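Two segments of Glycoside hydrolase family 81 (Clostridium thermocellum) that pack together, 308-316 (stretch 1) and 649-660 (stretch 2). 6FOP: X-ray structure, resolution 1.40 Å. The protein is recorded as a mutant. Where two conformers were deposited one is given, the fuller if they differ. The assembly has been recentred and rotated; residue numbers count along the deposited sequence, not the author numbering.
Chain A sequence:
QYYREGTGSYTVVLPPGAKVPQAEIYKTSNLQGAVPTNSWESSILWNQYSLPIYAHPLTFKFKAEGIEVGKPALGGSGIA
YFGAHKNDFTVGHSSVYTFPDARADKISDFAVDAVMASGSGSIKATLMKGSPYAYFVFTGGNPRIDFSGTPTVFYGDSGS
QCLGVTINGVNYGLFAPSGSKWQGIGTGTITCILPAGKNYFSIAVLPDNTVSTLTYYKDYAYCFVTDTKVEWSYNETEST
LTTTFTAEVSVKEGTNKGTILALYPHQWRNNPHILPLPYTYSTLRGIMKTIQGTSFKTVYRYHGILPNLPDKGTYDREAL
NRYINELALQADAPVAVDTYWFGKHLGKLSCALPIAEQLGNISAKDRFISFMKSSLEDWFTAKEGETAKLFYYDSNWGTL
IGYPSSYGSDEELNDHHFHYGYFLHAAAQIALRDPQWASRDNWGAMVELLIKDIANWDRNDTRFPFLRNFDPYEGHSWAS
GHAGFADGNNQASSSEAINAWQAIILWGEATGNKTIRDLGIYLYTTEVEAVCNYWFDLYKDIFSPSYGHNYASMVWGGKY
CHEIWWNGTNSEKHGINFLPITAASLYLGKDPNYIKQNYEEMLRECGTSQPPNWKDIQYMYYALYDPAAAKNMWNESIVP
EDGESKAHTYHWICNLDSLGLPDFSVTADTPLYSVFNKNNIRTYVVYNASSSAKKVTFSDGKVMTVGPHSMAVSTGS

Stretch 1, residues 308-316: NLPDKGTYD
Stretch 2 649-660: TYHWICNLDSLG

Stretch 2 is helical from Thr-649 to Leu-659, and the helix begins earlier in the chain. Gly-660 leaves it with positive phi (96/-174), where a CB would be jammed against the preceding carbonyl. Stretch 1 has no regular helix or strand and packs across one side of the helix. Leu-309 sits by Trp-652 (CA to CA 7.1 Å), and Gly-313 by Asn-655 (CA to CA 3.8 Å). The contact between the two stretches buries 708 Å², both sides summed.

The backbones come very close at Gly-313 (phi/psi -79/162). Its CA is 3.3 Å from Cys-654 O, a CA-H...O contact. A CB here would point at the helix, 3.1 Å from Asn-655 N, and would clash with Tyr-315 CE2 at 2.3 Å. Glycine therefore fits.

Four hydrogen bonds cross the interface. Lys-312 N donates to Asn-655 OD1 (3.0 Å). Asn-655 has chi1 -92°, between wells, and chi2 -65°. Its CA-to-CB bond is sideways, and these angles bring the amide end nearer to stretch 1, while ND2 donates back to His-651 O (3.0 Å). Ser-658, chi1 t, donates from OG to Lys-312 O (2.7 Å). Thr-314 N donates to Cys-654 O (3.2 Å). Thr-314, chi1 p, also donates from OG1 to Asp-657 OD2 (2.7 Å); Asp-657 is chi1 t, chi2 37°. The CB atoms of Thr-314, Asp-657 and Ser-658 all point toward the partner stretch.

Lys-312 is m, m, t, t. Its CB packs 4.0 Å from Leu-659 CD2, but the chain end leads away and the residue is exposed.

Leu-309 (-76/149) is buried and points toward the helix. Its m, t rotamer places CD1 3.5 Å from Trp-652 CE3 and 4.0 Å from Asn-655 CB. Trp-652 starts away, but chi1 t and chi2 -90° bring its ring nearer. Pro-310, C-gamma endo, adds an apolar contact from CG to Leu-659 CD1 (4.3 Å). Leu-659 is m, t.

Tyr-315 is buried, with chi1 30°, between wells, and chi2 65°. Its ring runs back alongside its own loop, where Tyr-315 OH donates to Asp-311 OD1 (2.6 Å) and accepts a weak hydrogen bond from Gly-313 N (3.2 Å). Tyr-315 CD2 lies 3.6 Å from Cys-654 CB. Cys-654 is m, a small residue pointing toward the loop. His-651, t with chi2 -94°, sets its ring nearly parallel to that of Tyr-315 (9°), but slid apart: centroids are 5.5 Å apart. His-651 CE1 is 3.4 Å from Leu-309 O, at the imidazole edge. Tyr-650, t with chi2 54°, brings CE2 within 3.9 Å of Tyr-315 CB.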

# COMPACT_ATOMS: atom_id res chain seq x y z
N ASN A 308 6.98 7.89 -20.46
CA ASN A 308 7.58 9.22 -20.48
C ASN A 308 6.58 10.15 -21.14
O ASN A 308 5.71 9.72 -21.88
CB ASN A 308 8.90 9.25 -21.28
CG ASN A 308 8.76 8.70 -22.70
OD1 ASN A 308 8.85 7.49 -22.93
ND2 ASN A 308 8.57 9.59 -23.66
N LEU A 309 6.72 11.46 -20.88
CA LEU A 309 5.99 12.44 -21.64
C LEU A 309 6.64 12.62 -23.05
O LEU A 309 7.83 12.37 -23.22
CB LEU A 309 5.94 13.78 -20.91
CG LEU A 309 5.17 13.78 -19.59
CD1 LEU A 309 5.17 15.17 -18.99
CD2 LEU A 309 3.74 13.30 -19.78
N PRO A 310 5.81 12.94 -24.05
CA PRO A 310 6.34 13.10 -25.42
C PRO A 310 7.17 14.38 -25.57
O PRO A 310 7.33 15.14 -24.63
CB PRO A 310 5.06 13.16 -26.26
CG PRO A 310 4.09 13.81 -25.38
CD PRO A 310 4.37 13.25 -23.99
N ASP A 311 7.69 14.58 -26.78
CA ASP A 311 8.49 15.78 -27.09
C ASP A 311 7.59 16.85 -27.65
O ASP A 311 7.60 17.11 -28.84
CB ASP A 311 9.61 15.42 -28.07
CG ASP A 311 10.51 16.58 -28.39
OD1 ASP A 311 10.48 17.63 -27.70
OD2 ASP A 311 11.28 16.43 -29.35
N LYS A 312 6.81 17.47 -26.78
CA LYS A 312 5.82 18.48 -27.18
C LYS A 312 5.93 19.79 -26.42
O LYS A 312 5.11 20.67 -26.60
CB LYS A 312 4.39 17.93 -27.11
CG LYS A 312 4.14 16.78 -28.06
CD LYS A 312 4.18 17.22 -29.52
CE LYS A 312 4.02 16.01 -30.42
NZ LYS A 312 4.16 16.34 -31.88
N GLY A 313 6.97 19.95 -25.62
CA GLY A 313 7.05 21.08 -24.70
C GLY A 313 7.47 22.39 -25.32
O GLY A 313 8.08 22.44 -26.38
N THR A 314 7.18 23.47 -24.58
CA THR A 314 7.56 24.82 -24.95
C THR A 314 8.98 25.20 -24.52
O THR A 314 9.34 26.39 -24.51
CB THR A 314 6.58 25.83 -24.32
OG1 THR A 314 6.62 25.71 -22.90
CG2 THR A 314 5.15 25.61 -24.80
N TYR A 315 9.81 24.21 -24.21
CA TYR A 315 11.20 24.44 -23.80
C TYR A 315 12.07 25.01 -24.92
O TYR A 315 11.86 24.72 -26.10
CB TYR A 315 11.87 23.16 -23.24
CG TYR A 315 11.36 21.87 -23.80
CD1 TYR A 315 11.53 21.52 -25.14
CD2 TYR A 315 10.66 21.00 -23.01
CE1 TYR A 315 11.01 20.32 -25.65
CE2 TYR A 315 10.13 19.82 -23.49
CZ TYR A 315 10.30 19.48 -24.81
OH TYR A 315 9.74 18.32 -25.28
N ASP A 316 13.06 25.80 -24.52
CA ASP A 316 14.23 26.07 -25.38
C ASP A 316 14.96 24.72 -25.53
O ASP A 316 15.53 24.19 -24.55
CB ASP A 316 15.08 27.17 -24.70
CG ASP A 316 16.47 27.35 -25.28
OD1 ASP A 316 16.85 26.73 -26.26
OD2 ASP A 316 17.22 28.14 -24.68
N THR A 649 12.71 17.90 -14.97
CA THR A 649 11.81 18.90 -14.37
C THR A 649 11.30 19.86 -15.41
O THR A 649 10.09 20.10 -15.52
CB THR A 649 12.53 19.64 -13.24
OG1 THR A 649 12.80 18.72 -12.16
CG2 THR A 649 11.73 20.82 -12.73
N TYR A 650 12.22 20.39 -16.22
CA TYR A 650 11.80 21.38 -17.18
C TYR A 650 11.03 20.79 -18.35
O TYR A 650 10.08 21.41 -18.83
CB TYR A 650 12.99 22.18 -17.63
CG TYR A 650 12.63 23.50 -18.21
CD1 TYR A 650 11.85 24.41 -17.51
CD2 TYR A 650 13.09 23.87 -19.47
CE1 TYR A 650 11.54 25.65 -18.04
CE2 TYR A 650 12.82 25.12 -20.01
CZ TYR A 650 12.02 26.00 -19.29
OH TYR A 650 11.70 27.24 -19.78
N HIS A 651 11.36 19.55 -18.73
CA HIS A 651 10.60 18.81 -19.76
C HIS A 651 9.17 18.55 -19.30
O HIS A 651 8.22 18.71 -20.07
CB HIS A 651 11.36 17.53 -20.04
CG HIS A 651 10.76 16.64 -21.08
ND1 HIS A 651 9.90 15.61 -20.76
CD2 HIS A 651 11.01 16.52 -22.41
CE1 HIS A 651 9.63 14.92 -21.85
NE2 HIS A 651 10.30 15.44 -22.86
N TRP A 652 9.00 18.20 -18.01
CA TRP A 652 7.68 17.96 -17.44
C TRP A 652 6.84 19.23 -17.50
O TRP A 652 5.71 19.26 -18.05
CB TRP A 652 7.85 17.49 -16.01
CG TRP A 652 6.58 17.38 -15.22
CD1 TRP A 652 5.99 18.34 -14.46
CD2 TRP A 652 5.79 16.20 -15.04
NE1 TRP A 652 4.87 17.86 -13.85
CE2 TRP A 652 4.72 16.55 -14.18
CE3 TRP A 652 5.86 14.90 -15.54
CZ2 TRP A 652 3.75 15.63 -13.80
CZ3 TRP A 652 4.90 13.99 -15.15
CH2 TRP A 652 3.85 14.36 -14.31
N ILE A 653 7.39 20.30 -16.94
CA ILE A 653 6.63 21.54 -16.83
C ILE A 653 6.25 22.08 -18.22
O ILE A 653 5.10 22.47 -18.45
CB ILE A 653 7.44 22.59 -16.05
CG1 ILE A 653 7.58 22.19 -14.58
CG2 ILE A 653 6.77 23.95 -16.14
CD1 ILE A 653 8.58 23.01 -13.80
N CYS A 654 7.23 22.08 -19.13
CA CYS A 654 7.00 22.67 -20.46
C CYS A 654 6.08 21.80 -21.33
O CYS A 654 5.35 22.31 -22.17
CB CYS A 654 8.30 22.92 -21.18
SG CYS A 654 9.30 24.23 -20.44
N ASN A 655 6.10 20.46 -21.12
CA ASN A 655 5.11 19.62 -21.79
C ASN A 655 3.69 19.93 -21.29
O ASN A 655 2.75 20.01 -22.09
CB ASN A 655 5.43 18.15 -21.68
CG ASN A 655 6.26 17.66 -22.86
OD1 ASN A 655 5.78 17.65 -24.00
ND2 ASN A 655 7.50 17.28 -22.60
N LEU A 656 3.50 20.09 -19.98
CA LEU A 656 2.16 20.44 -19.50
C LEU A 656 1.70 21.81 -20.02
O LEU A 656 0.55 22.02 -20.34
CB LEU A 656 2.06 20.36 -17.98
CG LEU A 656 2.21 18.94 -17.41
CD1 LEU A 656 2.35 18.99 -15.90
CD2 LEU A 656 1.07 18.04 -17.83
N ASP A 657 2.67 22.72 -20.16
CA ASP A 657 2.44 24.05 -20.74
C ASP A 657 1.85 23.96 -22.17
O ASP A 657 0.94 24.73 -22.52
CB ASP A 657 3.75 24.85 -20.72
CG ASP A 657 3.58 26.31 -21.08
OD1 ASP A 657 2.57 26.97 -20.72
OD2 ASP A 657 4.48 26.83 -21.74
N SER A 658 2.32 22.98 -22.95
CA SER A 658 1.88 22.77 -24.30
C SER A 658 0.62 21.89 -24.41
O SER A 658 -0.32 22.21 -25.16
CB SER A 658 3.03 22.09 -25.05
OG SER A 658 2.64 21.83 -26.36
N LEU A 659 0.65 20.77 -23.70
CA LEU A 659 -0.40 19.73 -23.80
C LEU A 659 -1.67 20.07 -23.05
O LEU A 659 -2.77 19.66 -23.45
CB LEU A 659 0.13 18.40 -23.25
CG LEU A 659 1.36 17.76 -23.93
CD1 LEU A 659 1.95 16.67 -23.02
CD2 LEU A 659 1.00 17.12 -25.24
N GLY A 660 -1.53 20.80 -21.95
CA GLY A 660 -2.62 20.99 -21.00
C GLY A 660 -2.56 20.02 -19.84
O GLY A 660 -1.59 19.30 -19.66